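Local atomic coordinates of putative polyketide synthase (Brevibacillus brevis, PDB entry 6HP2), a protein that is a polyketide synthase that probably helps make the antibiotic bacillaene, its O-methyltransferase domain, described here, holding S-adenosyl-L-homocysteine. Residues C104-Y117 / R138-I150. Numbering follows the deposited sequence.
Sequences CGHGTDVIQIAELY and RIAQKNLGARAKI. With SAH (S-adenosyl-L-homocysteine), chain B.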
loop_
_atom_site.group_PDB
_atom_site.type_symbol
_atom_site.label_atom_id
_atom_site.label_comp_id
_atom_site.label_asym_id
_atom_site.label_seq_id
_atom_site.Cartn_x
_atom_site.Cartn_y
_atom_site.Cartn_z
ATOM N N CYS A 104 -6.051 -5.215 -5.023
ATOM C CA CYS A 104 -6.895 -4.036 -4.887
ATOM C C CYS A 104 -7.925 -4.091 -3.732
ATOM O O CYS A 104 -8.744 -3.162 -3.630
ATOM C CB CYS A 104 -7.621 -3.782 -6.217
ATOM S SG CYS A 104 -8.704 -5.218 -6.750
ATOM N N GLY A 105 -7.838 -5.046 -2.809
ATOM C CA GLY A 105 -8.713 -5.017 -1.654
ATOM C C GLY A 105 -10.194 -5.025 -2.096
ATOM O O GLY A 105 -10.618 -5.820 -2.918
ATOM N N HIS A 106 -10.972 -4.117 -1.546
ATOM C CA HIS A 106 -12.363 -3.949 -1.938
ATOM C C HIS A 106 -12.548 -3.043 -3.135
ATOM O O HIS A 106 -13.680 -2.596 -3.367
ATOM C CB HIS A 106 -13.159 -3.380 -0.784
ATOM C CG HIS A 106 -13.269 -4.315 0.397
ATOM N ND1 HIS A 106 -13.543 -3.872 1.677
ATOM C CD2 HIS A 106 -13.106 -5.655 0.495
ATOM C CE1 HIS A 106 -13.543 -4.898 2.511
ATOM N NE2 HIS A 106 -13.290 -5.997 1.819
ATOM N N GLY A 107 -11.463 -2.699 -3.844
ATOM C CA GLY A 107 -11.567 -1.908 -5.080
ATOM C C GLY A 107 -11.675 -0.421 -4.911
ATOM O O GLY A 107 -11.890 0.313 -5.910
ATOM N N THR A 108 -11.437 0.067 -3.700
ATOM C CA THR A 108 -11.715 1.462 -3.382
ATOM C C THR A 108 -10.911 2.422 -4.257
ATOM O O THR A 108 -11.473 3.386 -4.788
ATOM C CB THR A 108 -11.443 1.703 -1.893
ATOM O OG1 THR A 108 -12.348 0.873 -1.118
ATOM C CG2 THR A 108 -11.711 3.154 -1.504
ATOM N N ASP A 109 -9.597 2.190 -4.404
ATOM C CA ASP A 109 -8.780 3.071 -5.254
ATOM C C ASP A 109 -9.091 2.878 -6.737
ATOM O O ASP A 109 -9.126 3.842 -7.514
ATOM C CB ASP A 109 -7.270 2.857 -5.027
ATOM C CG ASP A 109 -6.818 3.334 -3.658
ATOM O OD1 ASP A 109 -7.168 4.466 -3.249
ATOM O OD2 ASP A 109 -6.177 2.552 -2.933
ATOM N N VAL A 110 -9.297 1.640 -7.159
ATOM C CA VAL A 110 -9.755 1.404 -8.527
ATOM C C VAL A 110 -10.978 2.248 -8.857
ATOM O O VAL A 110 -11.063 2.880 -9.932
ATOM C CB VAL A 110 -10.031 -0.089 -8.748
ATOM C CG1 VAL A 110 -10.867 -0.320 -10.001
ATOM C CG2 VAL A 110 -8.744 -0.842 -8.856
ATOM N N ILE A 111 -11.911 2.306 -7.923
ATOM C CA ILE A 111 -13.170 2.995 -8.098
ATOM C C ILE A 111 -12.992 4.489 -7.964
ATOM O O ILE A 111 -13.526 5.250 -8.782
ATOM C CB ILE A 111 -14.210 2.479 -7.071
ATOM C CG1 ILE A 111 -14.731 1.130 -7.513
ATOM C CG2 ILE A 111 -15.332 3.504 -6.876
ATOM C CD1 ILE A 111 -15.353 0.356 -6.353
ATOM N N GLN A 112 -12.350 4.934 -6.878
ATOM C CA GLN A 112 -12.261 6.375 -6.630
ATOM C C GLN A 112 -11.415 7.094 -7.689
ATOM O O GLN A 112 -11.709 8.258 -8.031
ATOM C CB GLN A 112 -11.703 6.661 -5.242
ATOM C CG GLN A 112 -12.696 6.354 -4.078
ATOM C CD GLN A 112 -12.058 6.600 -2.698
ATOM O OE1 GLN A 112 -10.833 6.839 -2.566
ATOM N NE2 GLN A 112 -12.859 6.516 -1.682
ATOM N N ILE A 113 -10.337 6.452 -8.191
ATOM C CA ILE A 113 -9.535 7.100 -9.247
ATOM C C ILE A 113 -10.391 7.284 -10.502
ATOM O O ILE A 113 -10.353 8.330 -11.172
ATOM C CB ILE A 113 -8.253 6.310 -9.559
ATOM C CG1 ILE A 113 -7.289 6.369 -8.400
ATOM C CG2 ILE A 113 -7.603 6.840 -10.854
ATOM C CD1 ILE A 113 -6.162 5.400 -8.523
ATOM N N ALA A 114 -11.132 6.243 -10.872
ATOM C CA ALA A 114 -11.982 6.318 -12.054
ATOM C C ALA A 114 -13.083 7.356 -11.886
ATOM O O ALA A 114 -13.452 8.057 -12.846
ATOM C CB ALA A 114 -12.594 4.951 -12.348
ATOM N N GLU A 115 -13.633 7.470 -10.680
ATOM C CA GLU A 115 -14.682 8.460 -10.466
ATOM C C GLU A 115 -14.116 9.868 -10.548
ATOM O O GLU A 115 -14.708 10.756 -11.173
ATOM C CB GLU A 115 -15.360 8.268 -9.116
ATOM C CG GLU A 115 -16.415 7.239 -9.045
ATOM C CD GLU A 115 -17.229 7.369 -7.757
ATOM O OE1 GLU A 115 -18.457 7.581 -7.832
ATOM O OE2 GLU A 115 -16.627 7.271 -6.672
ATOM N N LEU A 116 -12.986 10.104 -9.882
ATOM C CA LEU A 116 -12.425 11.450 -9.831
ATOM C C LEU A 116 -11.828 11.888 -11.173
ATOM O O LEU A 116 -11.767 13.096 -11.454
ATOM C CB LEU A 116 -11.363 11.516 -8.737
ATOM C CG LEU A 116 -10.848 12.868 -8.268
ATOM C CD1 LEU A 116 -11.963 13.865 -8.017
ATOM C CD2 LEU A 116 -10.019 12.654 -7.000
ATOM N N TYR A 117 -11.372 10.941 -11.999
ATOM C CA TYR A 117 -10.641 11.233 -13.251
ATOM C C TYR A 117 -11.339 10.433 -14.341
ATOM O O TYR A 117 -10.873 9.348 -14.738
ATOM C CB TYR A 117 -9.146 10.892 -13.128
ATOM C CG TYR A 117 -8.459 11.813 -12.152
ATOM C CD1 TYR A 117 -8.232 13.144 -12.475
ATOM C CD2 TYR A 117 -8.050 11.363 -10.886
ATOM C CE1 TYR A 117 -7.631 14.022 -11.559
ATOM C CE2 TYR A 117 -7.478 12.211 -9.971
ATOM C CZ TYR A 117 -7.250 13.513 -10.298
ATOM O OH TYR A 117 -6.643 14.370 -9.413
ATOM N N ARG A 138 -19.673 -2.946 -6.640
ATOM C CA ARG A 138 -19.634 -1.516 -6.385
ATOM C C ARG A 138 -19.305 -0.749 -7.655
ATOM O O ARG A 138 -19.796 0.354 -7.848
ATOM C CB ARG A 138 -18.595 -1.193 -5.287
ATOM C CG ARG A 138 -18.993 -1.754 -3.921
ATOM C CD ARG A 138 -17.972 -1.432 -2.853
ATOM N NE ARG A 138 -18.329 -1.998 -1.553
ATOM C CZ ARG A 138 -17.558 -1.933 -0.477
ATOM N NH1 ARG A 138 -16.387 -1.328 -0.545
ATOM N NH2 ARG A 138 -17.955 -2.478 0.664
ATOM N N ILE A 139 -18.471 -1.301 -8.516
ATOM C CA ILE A 139 -18.261 -0.678 -9.813
ATOM C C ILE A 139 -19.587 -0.562 -10.545
ATOM O O ILE A 139 -19.901 0.467 -11.160
ATOM C CB ILE A 139 -17.236 -1.473 -10.631
ATOM C CG1 ILE A 139 -15.813 -1.231 -10.069
ATOM C CG2 ILE A 139 -17.331 -1.095 -12.098
ATOM C CD1 ILE A 139 -14.762 -2.081 -10.701
ATOM N N ALA A 140 -20.369 -1.629 -10.535
ATOM C CA ALA A 140 -21.652 -1.615 -11.230
ATOM C C ALA A 140 -22.606 -0.599 -10.627
ATOM O O ALA A 140 -23.262 0.164 -11.348
ATOM C CB ALA A 140 -22.237 -3.029 -11.189
ATOM N N GLN A 141 -22.702 -0.582 -9.299
ATOM C CA GLN A 141 -23.670 0.274 -8.633
ATOM C C GLN A 141 -23.365 1.738 -8.889
ATOM O O GLN A 141 -24.280 2.571 -8.876
ATOM C CB GLN A 141 -23.692 -0.020 -7.131
ATOM C CG GLN A 141 -24.280 -1.381 -6.812
ATOM C CD GLN A 141 -23.969 -1.856 -5.412
ATOM O OE1 GLN A 141 -23.464 -1.093 -4.580
ATOM N NE2 GLN A 141 -24.253 -3.126 -5.143
ATOM N N LYS A 142 -22.104 2.063 -9.156
ATOM C CA LYS A 142 -21.700 3.429 -9.486
ATOM C C LYS A 142 -21.642 3.666 -10.998
ATOM O O LYS A 142 -21.226 4.746 -11.445
ATOM C CB LYS A 142 -20.338 3.746 -8.812
ATOM C CG LYS A 142 -20.492 3.783 -7.284
ATOM C CD LYS A 142 -19.233 3.520 -6.533
ATOM C CE LYS A 142 -18.519 4.809 -6.212
ATOM N NZ LYS A 142 -19.275 5.705 -5.305
ATOM N N ASN A 143 -22.032 2.677 -11.798
ATOM C CA ASN A 143 -22.084 2.836 -13.256
ATOM C C ASN A 143 -20.696 3.189 -13.815
ATOM O O ASN A 143 -20.562 4.048 -14.678
ATOM C CB ASN A 143 -23.089 3.914 -13.626
ATOM C CG ASN A 143 -23.574 3.787 -15.030
ATOM O OD1 ASN A 143 -23.345 2.770 -15.689
ATOM N ND2 ASN A 143 -24.261 4.818 -15.505
ATOM N N LEU A 144 -19.662 2.490 -13.348
ATOM C CA LEU A 144 -18.294 2.735 -13.790
ATOM C C LEU A 144 -17.735 1.595 -14.635
ATOM O O LEU A 144 -16.532 1.569 -14.906
ATOM C CB LEU A 144 -17.366 2.956 -12.585
ATOM C CG LEU A 144 -17.605 4.210 -11.752
ATOM C CD1 LEU A 144 -16.891 4.044 -10.415
ATOM C CD2 LEU A 144 -17.142 5.460 -12.500
ATOM N N GLY A 145 -18.571 0.647 -15.040
ATOM C CA GLY A 145 -18.104 -0.563 -15.690
ATOM C C GLY A 145 -17.343 -0.377 -16.980
ATOM O O GLY A 145 -16.575 -1.263 -17.355
ATOM N N ALA A 146 -17.566 0.722 -17.698
ATOM C CA ALA A 146 -16.856 0.935 -18.952
ATOM C C ALA A 146 -15.425 1.381 -18.731
ATOM O O ALA A 146 -14.625 1.382 -19.678
ATOM C CB ALA A 146 -17.560 1.984 -19.834
ATOM N N ARG A 147 -15.075 1.743 -17.510
ATOM C CA ARG A 147 -13.716 2.234 -17.254
ATOM C C ARG A 147 -13.005 1.588 -16.075
ATOM O O ARG A 147 -11.810 1.820 -15.886
ATOM C CB ARG A 147 -13.739 3.738 -17.025
ATOM C CG ARG A 147 -14.076 4.503 -18.282
ATOM C CD ARG A 147 -13.965 5.980 -18.046
ATOM N NE ARG A 147 -14.908 6.478 -17.046
ATOM C CZ ARG A 147 -14.593 6.838 -15.810
ATOM N NH1 ARG A 147 -13.305 6.779 -15.377
ATOM N NH2 ARG A 147 -15.546 7.341 -15.019
ATOM N N ALA A 148 -13.681 0.789 -15.291
ATOM C CA ALA A 148 -13.055 0.147 -14.126
ATOM C C ALA A 148 -13.464 -1.306 -14.131
ATOM O O ALA A 148 -14.631 -1.603 -14.417
ATOM C CB ALA A 148 -13.486 0.789 -12.842
ATOM N N LYS A 149 -12.495 -2.199 -13.879
ATOM C CA LYS A 149 -12.788 -3.616 -13.885
ATOM C C LYS A 149 -11.828 -4.303 -12.919
ATOM O O LYS A 149 -10.623 -4.003 -12.902
ATOM C CB LYS A 149 -12.662 -4.229 -15.269
ATOM C CG LYS A 149 -13.179 -5.671 -15.341
ATOM C CD LYS A 149 -13.073 -6.235 -16.750
ATOM C CE LYS A 149 -13.748 -7.600 -16.858
ATOM N NZ LYS A 149 -13.772 -8.114 -18.258
ATOM N N ILE A 150 -12.355 -5.249 -12.139
ATOM C CA ILE A 150 -11.525 -5.990 -11.187
ATOM C C ILE A 150 -11.520 -7.464 -11.553
ATOM O O ILE A 150 -12.566 -8.032 -11.890
ATOM C CB ILE A 150 -12.020 -5.789 -9.745
ATOM C CG1 ILE A 150 -11.748 -4.335 -9.356
ATOM C CG2 ILE A 150 -11.325 -6.768 -8.807
ATOM C CD1 ILE A 150 -12.513 -3.874 -8.123
HETATM N N SAH B . -4.603 -2.337 -1.520
HETATM C CA SAH B . -5.847 -2.577 -0.795
HETATM C CB SAH B . -5.868 -3.947 -0.130
HETATM C CG SAH B . -4.628 -4.316 0.666
HETATM S SD SAH B . -4.875 -5.873 1.569
HETATM C C SAH B . -6.012 -1.470 0.216
HETATM O O SAH B . -7.007 -1.429 0.939
HETATM O OXT SAH B . -5.151 -0.600 0.298
HETATM C "C5'" SAH B . -3.883 -6.934 0.492
HETATM C "C4'" SAH B . -4.539 -7.155 -0.870
HETATM O "O4'" SAH B . -3.613 -7.882 -1.708
HETATM C "C3'" SAH B . -5.781 -8.101 -0.766
HETATM O "O3'" SAH B . -6.762 -7.510 -1.632
HETATM C "C2'" SAH B . -5.328 -9.458 -1.301
HETATM O "O2'" SAH B . -6.325 -10.221 -1.913
HETATM C "C1'" SAH B . -4.251 -9.000 -2.310
HETATM N N9 SAH B . -3.263 -10.004 -2.697
HETATM C C8 SAH B . -2.414 -10.713 -1.895
HETATM N N7 SAH B . -1.738 -11.546 -2.692
HETATM C C5 SAH B . -2.103 -11.331 -3.978
HETATM C C6 SAH B . -1.739 -11.897 -5.193
HETATM N N6 SAH B . -0.799 -12.831 -5.332
HETATM N N1 SAH B . -2.308 -11.424 -6.339
HETATM C C2 SAH B . -3.310 -10.471 -6.298
HETATM N N3 SAH B . -3.684 -9.944 -5.088
HETATM C C4 SAH B . -3.124 -10.399 -3.960
HETATM O O HOH W 1 -14.788 -0.233 -2.158
#
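Ile111 of helix 108-116 lies among four side chains of 138-150. Ile111 CG1 meets Ile139 CG1 at 3.6 Å, and Ile111 CD1 reaches Arg138 CB. With CG2 anti to the backbone N (CG1 at chi1 -77°), that methyl is left for Leu144 CD1 and the aliphatic end of Lys142. Val110 CG1 touches Ala148 CB at 4.0 Å and also meets Ile150. Ile150 CD1 ends 3.7 Å from Gly107 CA, at the helix N-cap, while its CG2 meets Cys104 SG. Near the other helix end, Arg147 NH1 donates to Ala114 O at 2.8 Å and Arg147 NH2 to the same oxygen at 3.1 Å. Both come from one face of the carbonyl plane, and the oxygen lies in the guanidinium plane. NH1 also bonds Ile120 O. Lys142 bends at chi3 (93°) and crosses Glu115 at about a right angle. Their salt bridge has a weak hydrogen bond, Lys142 NZ to Glu115 OE1 at 3.3 Å; Lys142 CE lies nearer the carboxylate. Helix 108-116 thus packs against edge strand 148-152 and helix 129-141 in a Rossmann-like methyltransferase fold. The paired Arg147 bonds fix the turn of its guanidinium, while Ile150 backs the loop whose Gly105 N weakly bonds SAH O3'.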